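Local coordinates for protein dephospho-CoA kinase (Legionella pneumophila subsp. pneumophila, PDB 4TTR) that probably catalyses the last step of coenzyme A biosynthesis, the ATP-dependent phosphorylation of the 3'-hydroxyl group of dephospho-CoA, at residues Phe68-Val72 / Arg83-Ile88; Thr118-Cys122 / His204-Leu208; Lys140-Ala146 / Ala183-Asn189. All blocks are in the same frame, centred on the assembly; numbering follows the deposited sequence.

Contact 1 (Phe68-Val72 / Arg83-Ile88); sequences FGSSV and RIRDII
This is a small apolar contact between a helix and the loop that precedes it: 68-72, where the chain leaves helix 59-68, folds back against residues 83-88 of helix 81-90. G69 is the first residue to leave helical phi/psi, with positive phi (94°, psi -174°), a conformation in which a CB would clash with the preceding carbonyl, and a short 3-10 turn leads to V72. The CA atoms of V72 and R83 come within 6.5 Å. V72 CG1 lies 3.9 Å from I84 CG1 and 4.2 Å from I87 CD1; F68 (chi1 m) brings CE1 to 3.7 Å from I87 CG2 and CZ to 4.2 Å from I88 CD1. At the exposed margin R83, extended with chi1-chi3 all t, gives a weak hydrogen bond from NE to S71 OG (3.0 Å). Helix 92-115 also packs on F68, I84 and I88. With 330 Å² buried and one weak hydrogen bond, the chemistry implies cohesion mainly through aliphatic and aromatic packing.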
ATOM      1  N   PHE A  68      16.080   3.590 -15.702  1.00 15.51           N
ATOM      2  CA  PHE A  68      17.005   3.686 -14.581  1.00 17.53           C
ATOM      3  C   PHE A  68      18.383   3.133 -14.921  1.00 19.22           C
ATOM      4  O   PHE A  68      19.366   3.467 -14.263  1.00 13.81           O
ATOM      5  CB  PHE A  68      16.440   2.955 -13.364  1.00 15.65           C
ATOM      6  CG  PHE A  68      15.244   3.629 -12.752  1.00 18.36           C
ATOM      7  CD1 PHE A  68      15.364   4.871 -12.147  1.00 16.09           C
ATOM      8  CD2 PHE A  68      14.002   3.016 -12.770  1.00 19.01           C
ATOM      9  CE1 PHE A  68      14.262   5.491 -11.577  1.00 19.86           C
ATOM     10  CE2 PHE A  68      12.897   3.630 -12.203  1.00 17.80           C
ATOM     11  CZ  PHE A  68      13.027   4.869 -11.606  1.00 16.89           C
ATOM     12  N   GLY A  69      18.453   2.285 -15.942  1.00 15.15           N
ATOM     13  CA  GLY A  69      19.725   1.751 -16.395  1.00 17.25           C
ATOM     14  C   GLY A  69      20.057   0.413 -15.764  1.00 16.47           C
ATOM     15  O   GLY A  69      19.258  -0.152 -15.023  1.00 17.56           O
ATOM     16  N   SER A  70      21.257  -0.075 -16.046  1.00 15.57           N
ATOM     17  CA  SER A  70      21.670  -1.418 -15.663  1.00 16.55           C
ATOM     18  C   SER A  70      21.764  -1.640 -14.155  1.00 18.02           C
ATOM     19  O   SER A  70      21.776  -2.784 -13.701  1.00 17.55           O
ATOM     20  CB  SER A  70      23.023  -1.734 -16.305  1.00 19.05           C
ATOM     21  OG  SER A  70      23.969  -0.717 -16.016  1.00 19.23           O
ATOM     22  N   SER A  71      21.830  -0.560 -13.377  1.00 18.32           N
ATOM     23  CA  SER A  71      22.010  -0.681 -11.930  1.00 16.10           C
ATOM     24  C   SER A  71      20.814  -1.356 -11.243  1.00 16.41           C
ATOM     25  O   SER A  71      20.972  -1.955 -10.177  1.00 15.88           O
ATOM     26  CB  SER A  71      22.257   0.699 -11.299  1.00 17.78           C
ATOM     27  OG  SER A  71      21.065   1.463 -11.211  1.00 16.37           O
ATOM     28  N   VAL A  72      19.630  -1.272 -11.847  1.00 16.77           N
ATOM     29  CA  VAL A  72      18.436  -1.858 -11.234  1.00 17.31           C
ATOM     30  C   VAL A  72      18.138  -3.268 -11.745  1.00 19.63           C
ATOM     31  O   VAL A  72      17.075  -3.818 -11.462  1.00 20.42           O
ATOM     32  CB  VAL A  72      17.183  -0.978 -11.463  1.00 17.39           C
ATOM     33  CG1 VAL A  72      17.385   0.402 -10.839  1.00 15.60           C
ATOM     34  CG2 VAL A  72      16.848  -0.864 -12.937  1.00 17.73           C
ATOM     35  N   ARG A  83      16.598  -1.571  -4.497  1.00 22.11           N
ATOM     36  CA  ARG A  83      17.252  -0.400  -5.063  1.00 19.87           C
ATOM     37  C   ARG A  83      16.230   0.573  -5.629  1.00 20.04           C
ATOM     38  O   ARG A  83      16.333   1.783  -5.424  1.00 21.00           O
ATOM     39  CB  ARG A  83      18.244  -0.808  -6.151  1.00 18.90           C
ATOM     40  CG  ARG A  83      18.925   0.373  -6.813  1.00 20.26           C
ATOM     41  CD  ARG A  83      20.116  -0.058  -7.645  1.00 16.96           C
ATOM     42  NE  ARG A  83      20.809   1.091  -8.228  1.00 17.79           N
ATOM     43  CZ  ARG A  83      21.764   1.789  -7.617  1.00 17.05           C
ATOM     44  NH1 ARG A  83      22.157   1.471  -6.388  1.00 18.75           N
ATOM     45  NH2 ARG A  83      22.325   2.815  -8.236  1.00 14.43           N
ATOM     46  N   ILE A  84      15.244   0.046  -6.344  1.00 18.55           N
ATOM     47  CA  ILE A  84      14.210   0.888  -6.928  1.00 19.28           C
ATOM     48  C   ILE A  84      13.452   1.629  -5.825  1.00 20.18           C
ATOM     49  O   ILE A  84      13.209   2.828  -5.945  1.00 18.83           O
ATOM     50  CB  ILE A  84      13.243   0.062  -7.802  1.00 19.61           C
ATOM     51  CG1 ILE A  84      13.966  -0.358  -9.082  1.00 20.09           C
ATOM     52  CG2 ILE A  84      11.993   0.870  -8.157  1.00 18.15           C
ATOM     53  CD1 ILE A  84      13.216  -1.344  -9.961  1.00 18.79           C
ATOM     54  N   ARG A  85      13.107   0.932  -4.745  1.00 19.50           N
ATOM     55  CA  ARG A  85      12.425   1.575  -3.622  1.00 26.34           C
ATOM     56  C   ARG A  85      13.255   2.719  -3.044  1.00 20.05           C
ATOM     57  O   ARG A  85      12.721   3.786  -2.741  1.00 20.97           O
ATOM     58  CB  ARG A  85      12.110   0.560  -2.521  1.00 27.74           C
ATOM     59  CG  ARG A  85      10.777  -0.139  -2.707  1.00 41.87           C
ATOM     60  CD  ARG A  85      10.450  -1.080  -1.553  1.00 40.51           C
ATOM     61  NE  ARG A  85      10.718  -2.479  -1.894  1.00 49.38           N
ATOM     62  CZ  ARG A  85      11.560  -3.284  -1.246  1.00 43.69           C
ATOM     63  NH1 ARG A  85      12.249  -2.860  -0.189  1.00 39.92           N
ATOM     64  NH2 ARG A  85      11.712  -4.535  -1.659  1.00 42.30           N
ATOM     65  N   ASP A  86      14.556   2.495  -2.899  1.00 21.80           N
ATOM     66  CA  ASP A  86      15.462   3.536  -2.419  1.00 19.38           C
ATOM     67  C   ASP A  86      15.427   4.751  -3.340  1.00 20.31           C
ATOM     68  O   ASP A  86      15.434   5.889  -2.875  1.00 18.50           O
ATOM     69  CB  ASP A  86      16.898   3.011  -2.316  1.00 21.83           C
ATOM     70  CG  ASP A  86      17.055   1.932  -1.259  1.00 25.07           C
ATOM     71  OD1 ASP A  86      16.145   1.778  -0.419  1.00 26.76           O
ATOM     72  OD2 ASP A  86      18.095   1.239  -1.265  1.00 31.54           O
ATOM     73  N   ILE A  87      15.388   4.505  -4.646  1.00 19.15           N
ATOM     74  CA  ILE A  87      15.360   5.587  -5.623  1.00 17.67           C
ATOM     75  C   ILE A  87      14.033   6.334  -5.549  1.00 18.64           C
ATOM     76  O   ILE A  87      14.004   7.564  -5.504  1.00 19.55           O
ATOM     77  CB  ILE A  87      15.590   5.058  -7.064  1.00 19.17           C
ATOM     78  CG1 ILE A  87      17.025   4.545  -7.211  1.00 15.05           C
ATOM     79  CG2 ILE A  87      15.320   6.156  -8.099  1.00 19.29           C
ATOM     80  CD1 ILE A  87      17.323   3.857  -8.539  1.00 18.00           C
ATOM     81  N   ILE A  88      12.940   5.583  -5.540  1.00 17.65           N
ATOM     82  CA  ILE A  88      11.601   6.160  -5.502  1.00 22.01           C
ATOM     83  C   ILE A  88      11.404   7.008  -4.245  1.00 19.99           C
ATOM     84  O   ILE A  88      10.823   8.091  -4.300  1.00 16.98           O
ATOM     85  CB  ILE A  88      10.514   5.045  -5.561  1.00 19.16           C
ATOM     86  CG1 ILE A  88      10.560   4.291  -6.898  1.00 32.60           C
ATOM     87  CG2 ILE A  88       9.121   5.607  -5.357  1.00 39.19           C
ATOM     88  CD1 ILE A  88      10.666   5.157  -8.136  1.00 23.83           C
TER

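Contact 2 (Thr118-Cys122 / His204-Leu208); sequences TSPYC and HQKYL
An aromatic cluster of Y121, H204 and Y207 joins the loop leading into strand 122-125 to one side of helix 192-213. The loop around S119 and P120 is irregular; S119 OG hydrogen-bonds Y121 O at 2.7 Å, and P120 approaches L208 with 6.8 Å between CA atoms. Y121 is near-extended (phi/psi -145/166°), and its p rotamer sends the ring to the helix. One ring face receives Y207 CB in a CH-pi contact, 3.6 Å from the centroid of the Y121 ring. The Y207 ring (chi1 m) turns its edge to the Y121 face in an offset edge-to-face pair, centroids 5.4 Å apart and planes at 63°. In this P-loop kinase fold helix 192-213 packs on one face of the parallel sheet, and F36 of helix 29-38, which starts within the P-loop, touches both tyrosines. H204 shares a 2.9 Å hydrogen bond between its ND1 and Y121 OH. At the outer end, L208 CD2 sits 3.7 Å from P120 CB and 3.9 Å from Y121 CE1.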
ATOM      1  N   THR A 118     -16.572 -10.911  -4.979  1.00 16.08           N
ATOM      2  CA  THR A 118     -17.610 -11.751  -4.387  1.00 21.70           C
ATOM      3  C   THR A 118     -18.018 -11.296  -2.985  1.00 22.29           C
ATOM      4  O   THR A 118     -18.900 -11.895  -2.371  1.00 31.20           O
ATOM      5  CB  THR A 118     -17.143 -13.216  -4.306  1.00 22.43           C
ATOM      6  OG1 THR A 118     -15.866 -13.274  -3.660  1.00 24.55           O
ATOM      7  CG2 THR A 118     -17.028 -13.825  -5.705  1.00 19.53           C
ATOM      8  N   SER A 119     -17.373 -10.248  -2.479  1.00 20.74           N
ATOM      9  CA  SER A 119     -17.642  -9.759  -1.130  1.00 16.73           C
ATOM     10  C   SER A 119     -18.516  -8.500  -1.166  1.00 14.04           C
ATOM     11  O   SER A 119     -18.633  -7.860  -2.210  1.00 15.87           O
ATOM     12  CB  SER A 119     -16.326  -9.485  -0.394  1.00 15.43           C
ATOM     13  OG  SER A 119     -15.507  -8.577  -1.109  1.00 16.70           O
ATOM     14  N   PRO A 120     -19.145  -8.150  -0.026  1.00 15.24           N
ATOM     15  CA  PRO A 120     -20.062  -7.003   0.044  1.00 11.85           C
ATOM     16  C   PRO A 120     -19.371  -5.669  -0.221  1.00 13.76           C
ATOM     17  O   PRO A 120     -19.998  -4.730  -0.712  1.00 12.53           O
ATOM     18  CB  PRO A 120     -20.594  -7.060   1.483  1.00 15.98           C
ATOM     19  CG  PRO A 120     -20.313  -8.439   1.955  1.00 14.26           C
ATOM     20  CD  PRO A 120     -19.070  -8.864   1.261  1.00 13.82           C
ATOM     21  N   TYR A 121     -18.096  -5.583   0.137  1.00 13.91           N
ATOM     22  CA  TYR A 121     -17.269  -4.447  -0.241  1.00 12.28           C
ATOM     23  C   TYR A 121     -15.865  -4.971  -0.498  1.00 14.50           C
ATOM     24  O   TYR A 121     -15.553  -6.108  -0.138  1.00 11.34           O
ATOM     25  CB  TYR A 121     -17.271  -3.362   0.841  1.00 12.20           C
ATOM     26  CG  TYR A 121     -16.593  -3.773   2.127  1.00 13.45           C
ATOM     27  CD1 TYR A 121     -17.311  -4.384   3.148  1.00 12.80           C
ATOM     28  CD2 TYR A 121     -15.238  -3.552   2.320  1.00 11.08           C
ATOM     29  CE1 TYR A 121     -16.700  -4.767   4.317  1.00 12.29           C
ATOM     30  CE2 TYR A 121     -14.617  -3.932   3.488  1.00 10.57           C
ATOM     31  CZ  TYR A 121     -15.351  -4.541   4.483  1.00 13.65           C
ATOM     32  OH  TYR A 121     -14.744  -4.922   5.653  1.00 13.74           O
ATOM     33  N   CYS A 122     -15.034  -4.146  -1.125  1.00 14.09           N
ATOM     34  CA  CYS A 122     -13.691  -4.554  -1.534  1.00 15.49           C
ATOM     35  C   CYS A 122     -12.637  -3.667  -0.886  1.00 14.02           C
ATOM     36  O   CYS A 122     -12.846  -2.473  -0.695  1.00 15.25           O
ATOM     37  CB  CYS A 122     -13.562  -4.500  -3.061  1.00 18.13           C
ATOM     38  SG  CYS A 122     -11.993  -5.120  -3.728  1.00 33.03           S
ATOM     39  N   HIS A 204     -14.782  -3.342   9.790  1.00 14.09           N
ATOM     40  CA  HIS A 204     -15.504  -4.277   8.939  1.00  9.17           C
ATOM     41  C   HIS A 204     -17.017  -4.098   9.081  1.00 12.78           C
ATOM     42  O   HIS A 204     -17.728  -3.980   8.086  1.00 11.22           O
ATOM     43  CB  HIS A 204     -15.086  -5.711   9.283  1.00 11.81           C
ATOM     44  CG  HIS A 204     -15.937  -6.769   8.654  1.00 13.40           C
ATOM     45  ND1 HIS A 204     -15.975  -6.987   7.294  1.00 13.38           N
ATOM     46  CD2 HIS A 204     -16.762  -7.691   9.204  1.00 14.51           C
ATOM     47  CE1 HIS A 204     -16.799  -7.986   7.032  1.00 12.50           C
ATOM     48  NE2 HIS A 204     -17.288  -8.431   8.175  1.00 14.14           N
ATOM     49  N   GLN A 205     -17.505  -4.051  10.317  1.00 13.23           N
ATOM     50  CA  GLN A 205     -18.932  -3.862  10.560  1.00 14.99           C
ATOM     51  C   GLN A 205     -19.386  -2.478  10.095  1.00 13.52           C
ATOM     52  O   GLN A 205     -20.511  -2.311   9.634  1.00 13.07           O
ATOM     53  CB  GLN A 205     -19.259  -4.053  12.045  1.00 18.23           C
ATOM     54  CG  GLN A 205     -18.985  -5.457  12.569  1.00 22.96           C
ATOM     55  CD  GLN A 205     -19.801  -6.525  11.857  1.00 35.29           C
ATOM     56  OE1 GLN A 205     -20.932  -6.282  11.435  1.00 43.83           O
ATOM     57  NE2 GLN A 205     -19.225  -7.714  11.717  1.00 32.80           N
ATOM     58  N   LYS A 206     -18.508  -1.487  10.212  1.00 13.40           N
ATOM     59  CA  LYS A 206     -18.811  -0.146   9.729  1.00 12.46           C
ATOM     60  C   LYS A 206     -18.959  -0.126   8.207  1.00 12.95           C
ATOM     61  O   LYS A 206     -19.892   0.469   7.677  1.00 15.06           O
ATOM     62  CB  LYS A 206     -17.721   0.829  10.164  1.00 14.70           C
ATOM     63  CG  LYS A 206     -18.030   2.289   9.895  1.00 18.34           C
ATOM     64  CD  LYS A 206     -16.796   3.149  10.137  1.00 25.31           C
ATOM     65  CE  LYS A 206     -17.157   4.611  10.304  1.00 27.58           C
ATOM     66  NZ  LYS A 206     -15.962   5.445  10.594  1.00 31.19           N
ATOM     67  N   TYR A 207     -18.036  -0.781   7.507  1.00 14.35           N
ATOM     68  CA  TYR A 207     -18.060  -0.809   6.046  1.00 11.81           C
ATOM     69  C   TYR A 207     -19.251  -1.603   5.511  1.00 12.80           C
ATOM     70  O   TYR A 207     -19.865  -1.211   4.519  1.00 11.89           O
ATOM     71  CB  TYR A 207     -16.754  -1.399   5.498  1.00 12.65           C
ATOM     72  CG  TYR A 207     -15.521  -0.572   5.790  1.00 11.89           C
ATOM     73  CD1 TYR A 207     -15.562   0.814   5.758  1.00 13.15           C
ATOM     74  CD2 TYR A 207     -14.313  -1.181   6.096  1.00 11.38           C
ATOM     75  CE1 TYR A 207     -14.435   1.567   6.021  1.00 14.43           C
ATOM     76  CE2 TYR A 207     -13.182  -0.436   6.363  1.00 10.08           C
ATOM     77  CZ  TYR A 207     -13.248   0.937   6.323  1.00 12.87           C
ATOM     78  OH  TYR A 207     -12.120   1.683   6.591  1.00 14.87           O
ATOM     79  N   LEU A 208     -19.569  -2.722   6.158  1.00 13.50           N
ATOM     80  CA  LEU A 208     -20.767  -3.487   5.817  1.00 14.76           C
ATOM     81  C   LEU A 208     -22.012  -2.612   5.921  1.00 13.47           C
ATOM     82  O   LEU A 208     -22.861  -2.617   5.033  1.00 14.14           O
ATOM     83  CB  LEU A 208     -20.922  -4.702   6.736  1.00 13.69           C
ATOM     84  CG  LEU A 208     -20.002  -5.907   6.531  1.00 15.59           C
ATOM     85  CD1 LEU A 208     -20.338  -6.978   7.554  1.00 18.40           C
ATOM     86  CD2 LEU A 208     -20.113  -6.469   5.118  1.00 15.71           C
TER

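Contact 3 (Lys140-Ala146 / Ala183-Asn189); sequences KVLLVIA and ADDVLIN
Strands 140-145 and 185-188 run parallel, axes 4.7 Å apart at 21°, in register from L142-D185 to I145-I188. Main-chain hydrogen bonds link L143 N to D185 O (3.0 Å), L187 N to L143 O (2.9 Å), I145 N to L187 O (2.9 Å) and N189 N to I145 O (2.7 Å). V141 O accepts from D184 N (3.1 Å) and D185 N (3.3 Å), while D184 OD2 takes V141 N (2.9 Å). On the other edge the backbone of K140, L142 and V144 hydrogen-bonds to strand 18-23 and N24, and L142 O also meets T22 OG1. One water takes a hydrogen bond from K140 NZ and gives one to D185 OD2 (2.7 Å from the water O); another joins K140 NZ weakly to D184 OD1. D185 OD1 is salt-bridged to K206 NZ. L142, V144 and L187 line the face toward helix 192-213. N189 ND2 hydrogen-bonds to S27 O in the predicted ATP-binding loop, so edge strand 185-188 and its neighbour 140-145 end at the Walker A site of a P-loop kinase.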
ATOM      1  N   LYS A 140     -14.105   5.067   0.614  1.00 20.73           N
ATOM      2  CA  LYS A 140     -13.437   5.335   1.876  1.00 18.04           C
ATOM      3  C   LYS A 140     -11.938   5.152   1.731  1.00 15.53           C
ATOM      4  O   LYS A 140     -11.481   4.401   0.869  1.00 12.37           O
ATOM      5  CB  LYS A 140     -13.955   4.402   2.969  1.00 16.33           C
ATOM      6  CG  LYS A 140     -15.432   4.512   3.245  1.00 21.00           C
ATOM      7  CD  LYS A 140     -15.758   5.810   3.944  1.00 21.86           C
ATOM      8  CE  LYS A 140     -17.060   5.691   4.692  1.00 24.62           C
ATOM      9  NZ  LYS A 140     -17.460   6.968   5.318  1.00 28.43           N
ATOM     10  N   VAL A 141     -11.187   5.844   2.581  1.00 14.61           N
ATOM     11  CA  VAL A 141      -9.762   5.597   2.730  1.00 12.51           C
ATOM     12  C   VAL A 141      -9.477   5.243   4.186  1.00 12.05           C
ATOM     13  O   VAL A 141      -9.933   5.924   5.109  1.00 12.17           O
ATOM     14  CB  VAL A 141      -8.919   6.815   2.297  1.00 16.99           C
ATOM     15  CG1 VAL A 141      -7.435   6.575   2.568  1.00 17.18           C
ATOM     16  CG2 VAL A 141      -9.142   7.112   0.819  1.00 18.47           C
ATOM     17  N   LEU A 142      -8.743   4.153   4.372  1.00 10.79           N
ATOM     18  CA  LEU A 142      -8.291   3.710   5.682  1.00  9.97           C
ATOM     19  C   LEU A 142      -6.778   3.870   5.753  1.00  8.13           C
ATOM     20  O   LEU A 142      -6.048   3.343   4.915  1.00 13.96           O
ATOM     21  CB  LEU A 142      -8.696   2.254   5.935  1.00  7.77           C
ATOM     22  CG  LEU A 142      -8.115   1.549   7.163  1.00  6.48           C
ATOM     23  CD1 LEU A 142      -8.521   2.255   8.449  1.00  9.56           C
ATOM     24  CD2 LEU A 142      -8.570   0.103   7.183  1.00 12.11           C
ATOM     25  N   LEU A 143      -6.322   4.618   6.748  1.00 11.92           N
ATOM     26  CA  LEU A 143      -4.900   4.836   6.967  1.00 12.06           C
ATOM     27  C   LEU A 143      -4.462   4.164   8.261  1.00 10.85           C
ATOM     28  O   LEU A 143      -4.959   4.491   9.337  1.00 11.33           O
ATOM     29  CB  LEU A 143      -4.597   6.333   7.002  1.00 12.40           C
ATOM     30  CG  LEU A 143      -3.224   6.762   7.520  1.00 13.48           C
ATOM     31  CD1 LEU A 143      -2.101   6.094   6.739  1.00 13.69           C
ATOM     32  CD2 LEU A 143      -3.112   8.275   7.445  1.00 15.60           C
ATOM     33  N   VAL A 144      -3.542   3.213   8.147  1.00 10.35           N
ATOM     34  CA  VAL A 144      -3.003   2.520   9.312  1.00 11.90           C
ATOM     35  C   VAL A 144      -1.701   3.176   9.739  1.00 15.06           C
ATOM     36  O   VAL A 144      -0.801   3.355   8.925  1.00 15.30           O
ATOM     37  CB  VAL A 144      -2.753   1.032   9.021  1.00 13.08           C
ATOM     38  CG1 VAL A 144      -2.294   0.308  10.285  1.00 16.48           C
ATOM     39  CG2 VAL A 144      -4.009   0.387   8.460  1.00 12.32           C
ATOM     40  N   ILE A 145      -1.606   3.540  11.015  1.00 15.61           N
ATOM     41  CA  ILE A 145      -0.387   4.139  11.534  1.00 16.55           C
ATOM     42  C   ILE A 145       0.059   3.448  12.813  1.00 18.01           C
ATOM     43  O   ILE A 145      -0.752   2.878  13.542  1.00 19.82           O
ATOM     44  CB  ILE A 145      -0.559   5.652  11.805  1.00 18.68           C
ATOM     45  CG1 ILE A 145      -1.637   5.915  12.861  1.00 19.41           C
ATOM     46  CG2 ILE A 145      -0.912   6.380  10.522  1.00 17.88           C
ATOM     47  CD1 ILE A 145      -1.379   7.156  13.664  1.00 23.94           C
ATOM     48  N   ALA A 146       1.358   3.503  13.070  1.00 18.03           N
ATOM     49  CA  ALA A 146       1.926   2.959  14.291  1.00 21.52           C
ATOM     50  C   ALA A 146       2.772   4.035  14.951  1.00 22.53           C
ATOM     51  O   ALA A 146       3.433   4.813  14.261  1.00 25.39           O
ATOM     52  CB  ALA A 146       2.756   1.729  13.992  1.00 23.44           C
ATOM     53  N   ALA A 183      -8.031  10.942   5.185  1.00 16.32           N
ATOM     54  CA  ALA A 183      -8.481   9.607   5.549  1.00 16.31           C
ATOM     55  C   ALA A 183      -9.808   9.667   6.293  1.00 18.40           C
ATOM     56  O   ALA A 183     -10.010  10.525   7.152  1.00 16.13           O
ATOM     57  CB  ALA A 183      -7.431   8.908   6.395  1.00 15.81           C
ATOM     58  N   ASP A 184     -10.714   8.755   5.953  1.00 16.71           N
ATOM     59  CA  ASP A 184     -12.009   8.679   6.617  1.00 14.80           C
ATOM     60  C   ASP A 184     -11.867   7.977   7.955  1.00 13.47           C
ATOM     61  O   ASP A 184     -12.555   8.305   8.918  1.00 17.62           O
ATOM     62  CB  ASP A 184     -13.021   7.956   5.730  1.00 18.96           C
ATOM     63  CG  ASP A 184     -13.216   8.650   4.402  1.00 32.01           C
ATOM     64  OD1 ASP A 184     -13.921   9.680   4.380  1.00 27.86           O
ATOM     65  OD2 ASP A 184     -12.649   8.180   3.389  1.00 21.16           O
ATOM     66  N   ASP A 185     -10.951   7.018   8.010  1.00 14.39           N
ATOM     67  CA  ASP A 185     -10.644   6.324   9.250  1.00  9.97           C
ATOM     68  C   ASP A 185      -9.140   6.128   9.391  1.00 14.79           C
ATOM     69  O   ASP A 185      -8.448   5.816   8.421  1.00 10.37           O
ATOM     70  CB  ASP A 185     -11.360   4.976   9.303  1.00 13.84           C
ATOM     71  CG  ASP A 185     -12.865   5.115   9.187  1.00 21.69           C
ATOM     72  OD1 ASP A 185     -13.509   5.490  10.193  1.00 19.40           O
ATOM     73  OD2 ASP A 185     -13.403   4.854   8.091  1.00 14.42           O
ATOM     74  N   VAL A 186      -8.651   6.338  10.609  1.00 10.40           N
ATOM     75  CA  VAL A 186      -7.257   6.118  10.947  1.00  8.92           C
ATOM     76  C   VAL A 186      -7.172   5.044  12.025  1.00 11.53           C
ATOM     77  O   VAL A 186      -7.690   5.215  13.126  1.00 12.61           O
ATOM     78  CB  VAL A 186      -6.586   7.412  11.437  1.00 10.83           C
ATOM     79  CG1 VAL A 186      -5.149   7.148  11.871  1.00 11.00           C
ATOM     80  CG2 VAL A 186      -6.634   8.479  10.350  1.00 11.72           C
ATOM     81  N   LEU A 187      -6.522   3.935  11.694  1.00  8.47           N
ATOM     82  CA  LEU A 187      -6.309   2.850  12.641  1.00  9.30           C
ATOM     83  C   LEU A 187      -4.944   3.013  13.290  1.00 11.66           C
ATOM     84  O   LEU A 187      -3.914   2.772  12.658  1.00 12.53           O
ATOM     85  CB  LEU A 187      -6.412   1.493  11.939  1.00  8.12           C
ATOM     86  CG  LEU A 187      -6.675   0.260  12.805  1.00 11.02           C
ATOM     87  CD1 LEU A 187      -6.972  -0.929  11.902  1.00 12.14           C
ATOM     88  CD2 LEU A 187      -5.510  -0.060  13.725  1.00 12.02           C
ATOM     89  N   ILE A 188      -4.942   3.446  14.546  1.00 13.45           N
ATOM     90  CA  ILE A 188      -3.706   3.554  15.306  1.00 11.01           C
ATOM     91  C   ILE A 188      -3.345   2.170  15.831  1.00 13.92           C
ATOM     92  O   ILE A 188      -4.007   1.645  16.723  1.00 14.02           O
ATOM     93  CB  ILE A 188      -3.826   4.555  16.480  1.00 18.33           C
ATOM     94  CG1 ILE A 188      -4.463   5.867  16.004  1.00 17.07           C
ATOM     95  CG2 ILE A 188      -2.449   4.812  17.093  1.00 16.51           C
ATOM     96  CD1 ILE A 188      -4.695   6.887  17.107  1.00 16.35           C
ATOM     97  N   ASN A 189      -2.305   1.576  15.251  1.00 15.38           N
ATOM     98  CA  ASN A 189      -1.844   0.246  15.638  1.00 16.25           C
ATOM     99  C   ASN A 189      -0.783   0.361  16.721  1.00 19.74           C
ATOM    100  O   ASN A 189       0.412   0.318  16.433  1.00 20.58           O
ATOM    101  CB  ASN A 189      -1.293  -0.503  14.420  1.00 17.49           C
ATOM    102  CG  ASN A 189      -0.762  -1.883  14.764  1.00 17.48           C
ATOM    103  OD1 ASN A 189      -1.065  -2.438  15.817  1.00 22.09           O
ATOM    104  ND2 ASN A 189       0.036  -2.444  13.869  1.00 22.07           N
TER
HETATM  105  O   HOH W   1     -15.811   6.025   7.822  1.00 31.26           O
HETATM  106  O   HOH W   2     -16.977   8.732   3.446  1.00 40.35           O

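How the contacts relate
Contacts 2 and 3 are neighbours, centres about 16 Å apart, whereas contact 1 lies across the chain's centre, its own centre about 37 Å from that of contact 2 and 30 Å from that of contact 3. Contact 1 closes first along the chain; contact 3 is then nested within the loop closed by contact 2. Strand 185-188 is followed in the chain by helix 192-213, which carries residues 204-208: K206 NZ forms a 2.5 Å salt bridge with D185 OD1, and Y207 OH packs 3.5 Å from L142 CB. Contacts 2 and 3 thus fix helix 192-213 to the sheet and to the loop before strand 122-125; only contact 3 reaches the predicted ATP loop, while contact 1 belongs to a helical part on the far side of the chain's centre.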